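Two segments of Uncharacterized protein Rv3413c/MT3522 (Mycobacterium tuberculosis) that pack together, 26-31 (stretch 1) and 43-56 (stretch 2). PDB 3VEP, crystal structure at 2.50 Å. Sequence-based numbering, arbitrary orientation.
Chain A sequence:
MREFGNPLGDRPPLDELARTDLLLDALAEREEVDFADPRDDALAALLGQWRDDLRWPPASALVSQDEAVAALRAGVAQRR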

# COMPACT_ATOMS: atom_id res chain seq x y z
N ALA A 26 -2.71 -7.00 6.91
CA ALA A 26 -1.96 -6.78 8.14
C ALA A 26 -1.70 -5.29 8.35
O ALA A 26 -1.85 -4.77 9.45
N LEU A 27 -1.30 -4.61 7.28
CA LEU A 27 -1.13 -3.17 7.34
C LEU A 27 -2.40 -2.52 7.85
O LEU A 27 -2.36 -1.63 8.67
N ALA A 28 -3.54 -2.99 7.36
CA ALA A 28 -4.81 -2.34 7.62
C ALA A 28 -5.23 -2.50 9.08
O ALA A 28 -5.87 -1.62 9.65
N GLU A 29 -4.88 -3.63 9.66
CA GLU A 29 -5.18 -3.94 11.05
C GLU A 29 -4.08 -3.44 11.97
O GLU A 29 -4.07 -3.76 13.15
N ARG A 30 -3.15 -2.70 11.40
CA ARG A 30 -2.01 -2.21 12.15
C ARG A 30 -1.15 -3.33 12.81
O ARG A 30 -0.49 -3.12 13.80
N GLU A 31 -1.16 -4.51 12.23
CA GLU A 31 -0.33 -5.63 12.69
C GLU A 31 1.13 -5.48 12.24
O GLU A 31 1.40 -5.38 11.04
N LEU A 43 9.51 -0.37 3.59
CA LEU A 43 8.28 -0.00 2.92
C LEU A 43 7.03 -0.16 3.84
O LEU A 43 6.22 0.75 3.96
N ALA A 44 6.91 -1.30 4.51
CA ALA A 44 5.83 -1.53 5.46
C ALA A 44 5.80 -0.42 6.52
O ALA A 44 4.74 0.14 6.82
N ALA A 45 6.97 -0.11 7.08
CA ALA A 45 7.12 0.96 8.06
C ALA A 45 6.61 2.27 7.50
O ALA A 45 5.82 2.99 8.12
N LEU A 46 7.05 2.57 6.29
CA LEU A 46 6.66 3.79 5.62
C LEU A 46 5.15 3.88 5.42
O LEU A 46 4.57 4.95 5.59
N LEU A 47 4.54 2.75 5.09
CA LEU A 47 3.11 2.70 4.86
C LEU A 47 2.34 2.80 6.16
O LEU A 47 1.29 3.42 6.22
N GLY A 48 2.86 2.17 7.20
CA GLY A 48 2.19 2.22 8.48
C GLY A 48 2.15 3.65 9.00
O GLY A 48 1.09 4.13 9.46
N GLN A 49 3.29 4.35 8.91
CA GLN A 49 3.33 5.72 9.43
C GLN A 49 2.33 6.58 8.67
O GLN A 49 1.64 7.43 9.23
N TRP A 50 2.24 6.30 7.38
CA TRP A 50 1.42 7.06 6.45
C TRP A 50 -0.06 6.78 6.70
O TRP A 50 -0.87 7.69 6.72
N ARG A 51 -0.37 5.51 6.89
CA ARG A 51 -1.66 5.03 7.35
C ARG A 51 -2.06 5.79 8.60
O ARG A 51 -3.16 6.35 8.67
N ASP A 52 -1.18 5.82 9.59
CA ASP A 52 -1.46 6.52 10.83
C ASP A 52 -1.78 8.01 10.63
O ASP A 52 -2.88 8.47 10.99
N ASP A 53 -0.86 8.75 10.00
CA ASP A 53 -1.02 10.19 9.79
C ASP A 53 -2.34 10.51 9.12
O ASP A 53 -3.04 11.43 9.50
N LEU A 54 -2.67 9.73 8.10
CA LEU A 54 -3.84 9.97 7.29
C LEU A 54 -5.14 9.59 7.98
O LEU A 54 -6.22 10.04 7.60
N ARG A 55 -5.04 8.72 8.98
CA ARG A 55 -6.21 8.34 9.75
C ARG A 55 -6.40 9.42 10.81
O ARG A 55 -7.50 9.71 11.27
N TRP A 56 -5.27 10.02 11.16
CA TRP A 56 -5.16 10.88 12.31
C TRP A 56 -5.76 12.25 12.03
O TRP A 56 -5.12 13.11 11.43

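The polar contacts between the two stretches come chiefly from three arginines, two of which donate hydrogen bonds to backbone carbonyls near the end of the helix in stretch 1. The strongest charged interaction joins R30 to D52: R30 NH1 lies 2.7 Å from D52 OD2 in a salt bridge, with OD2 at the edge of the guanidinium, near its plane, and R30 NH1 also donates a hydrogen bond to D52 OD1 at 3.0 Å. Neither side chain leaves its backbone pointing straight at the other stretch. Both start sideways, R30 with chi1 m and chi2 t and D52 with chi1 m, and their ends then come nearer.

D52 serves a second arginine as well. R51 NE donates to D52 OD1 at 2.9 Å, and R51 NH2 reaches the same oxygen at 3.2 Å, so the carboxylate is shared between neighbours in sequence and across the interface. D52 OD1 thus accepts from both of the nitrogens that stand close as like charges, R30 NH1 and R51 NH2, 3.4 Å apart and not hydrogen-bonded to each other. R30 CG lies over one face of the R51 guanidinium.

R51 points toward stretch 1 in a t, t, p conformation (chi1 to chi3). Its NH1 donates to L27 O at 2.8 Å, an oxygen that also accepts a hydrogen bond from R30 N at 3.0 Å. Water 2 extends this network, accepting from R51 NH1 at 2.8 Å and donating to E31 O at 3.2 Å. One turn further along, R55 also points toward stretch 1, with chi1 at -95° between wells and chi2 and chi3 both t. R55 NH2 donates to A28 O at 2.8 Å in a nearly linear bond, and water 1 accepts from R55 NH1 at 2.9 Å while making a weak bond to A28 O at 3.4 Å. R55 NH1 further packs against R30 CG at 3.5 Å. The CB of A28 points away from stretch 2, and it is the carbonyl that takes part.

Beyond the polar cluster, L27 supplies the apolar packing. It is buried, and although its CA-to-CB bond runs sideways, the m, t rotamer brings its methyl groups to the second helix. L27 CD1 meets L47 CD1 at 3.8 Å; L47, also m, t, points toward stretch 1. L27 CD2 lies 3.9 Å from A44 O and 4.4 Å from A44 CB. The backbones come closest in register at L27 and G48, whose CA atoms are 6.4 Å apart. G48 has no side chain, and a CB there would be crowded by R51 NH2, 3.0 Å from its ideal position.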

# COMPACT_ATOMS: atom_id res chain seq x y z
CB ALA A 26 -0.67 -7.54 8.13
CB LEU A 27 -0.77 -2.61 5.98
CG LEU A 27 0.73 -2.86 5.70
CD1 LEU A 27 1.16 -2.58 4.24
CD2 LEU A 27 1.65 -2.17 6.69
CB ALA A 28 -5.88 -2.89 6.72
CB GLU A 29 -5.28 -5.44 11.24
CG GLU A 29 -6.46 -6.09 10.62
CD GLU A 29 -6.38 -7.59 10.76
OE1 GLU A 29 -5.24 -8.13 10.68
OE2 GLU A 29 -7.44 -8.22 10.98
CB ARG A 30 -2.46 -1.13 13.14
CG ARG A 30 -3.24 0.03 12.48
CD ARG A 30 -3.08 1.36 13.26
NE ARG A 30 -2.58 1.04 14.58
CZ ARG A 30 -1.43 1.44 15.10
NH1 ARG A 30 -0.63 2.27 14.45
NH2 ARG A 30 -1.12 1.02 16.30
CB GLU A 31 -0.87 -6.91 12.07
CG GLU A 31 -0.27 -8.19 12.60
CD GLU A 31 -0.78 -9.42 11.86
OE1 GLU A 31 -2.02 -9.58 11.77
OE2 GLU A 31 0.05 -10.22 11.35
CB LEU A 43 8.15 -0.83 1.65
CG LEU A 43 6.80 -0.73 0.93
CD1 LEU A 43 6.43 0.72 0.69
CD2 LEU A 43 6.80 -1.54 -0.39
CB ALA A 44 5.98 -2.90 6.11
CB ALA A 45 8.58 1.11 8.47
CB LEU A 46 7.40 3.88 4.31
CG LEU A 46 7.10 5.15 3.53
CD1 LEU A 46 7.41 6.40 4.36
CD2 LEU A 46 7.87 5.14 2.19
CB LEU A 47 2.73 1.40 4.16
CG LEU A 47 3.01 1.38 2.65
CD1 LEU A 47 3.01 -0.06 2.06
CD2 LEU A 47 2.00 2.28 1.95
CB GLN A 49 4.74 6.31 9.37
CG GLN A 49 4.85 7.66 10.08
CD GLN A 49 4.22 7.64 11.49
OE1 GLN A 49 3.16 8.25 11.74
NE2 GLN A 49 4.87 6.93 12.42
CB TRP A 50 1.85 6.68 5.04
CG TRP A 50 0.94 7.07 3.94
CD1 TRP A 50 0.81 8.31 3.37
CD2 TRP A 50 0.08 6.19 3.20
NE1 TRP A 50 -0.09 8.26 2.34
CE2 TRP A 50 -0.56 6.97 2.21
CE3 TRP A 50 -0.22 4.83 3.28
CZ2 TRP A 50 -1.49 6.43 1.32
CZ3 TRP A 50 -1.14 4.29 2.39
CH2 TRP A 50 -1.76 5.09 1.42
CB ARG A 51 -1.55 3.52 7.68
CG ARG A 51 -2.81 2.84 8.25
CD ARG A 51 -2.47 1.58 9.09
NE ARG A 51 -1.44 1.84 10.09
CZ ARG A 51 -0.44 1.02 10.39
NH1 ARG A 51 -0.28 -0.15 9.79
NH2 ARG A 51 0.44 1.40 11.31
CB ASP A 52 -0.37 6.26 11.89
CG ASP A 52 -0.41 4.82 12.45
OD1 ASP A 52 -1.30 4.02 12.07
OD2 ASP A 52 0.42 4.46 13.30
CB ASP A 53 0.10 10.77 8.92
CG ASP A 53 1.49 10.57 9.52
OD1 ASP A 53 1.58 10.24 10.73
OD2 ASP A 53 2.48 10.76 8.76
CB LEU A 54 -3.75 9.20 5.97
CG LEU A 54 -2.89 9.72 4.82
CD1 LEU A 54 -3.23 8.94 3.54
CD2 LEU A 54 -3.11 11.20 4.60
CB ARG A 55 -6.00 6.97 10.42
CG ARG A 55 -6.54 5.78 9.63
CD ARG A 55 -6.04 4.49 10.25
NE ARG A 55 -6.18 3.33 9.37
CZ ARG A 55 -6.10 2.06 9.79
NH1 ARG A 55 -5.90 1.77 11.07
NH2 ARG A 55 -6.23 1.07 8.93
CB TRP A 56 -3.69 11.03 12.67
CG TRP A 56 -3.48 11.44 14.06
CD1 TRP A 56 -4.00 12.55 14.68
CD2 TRP A 56 -2.68 10.77 15.04
NE1 TRP A 56 -3.57 12.60 15.98
CE2 TRP A 56 -2.76 11.52 16.23
CE3 TRP A 56 -1.91 9.60 15.03
CZ2 TRP A 56 -2.09 11.14 17.40
CZ3 TRP A 56 -1.25 9.22 16.19
CH2 TRP A 56 -1.35 9.99 17.36
O HOH W 1 -6.49 -0.44 12.80
O HOH W 2 1.49 -2.26 10.29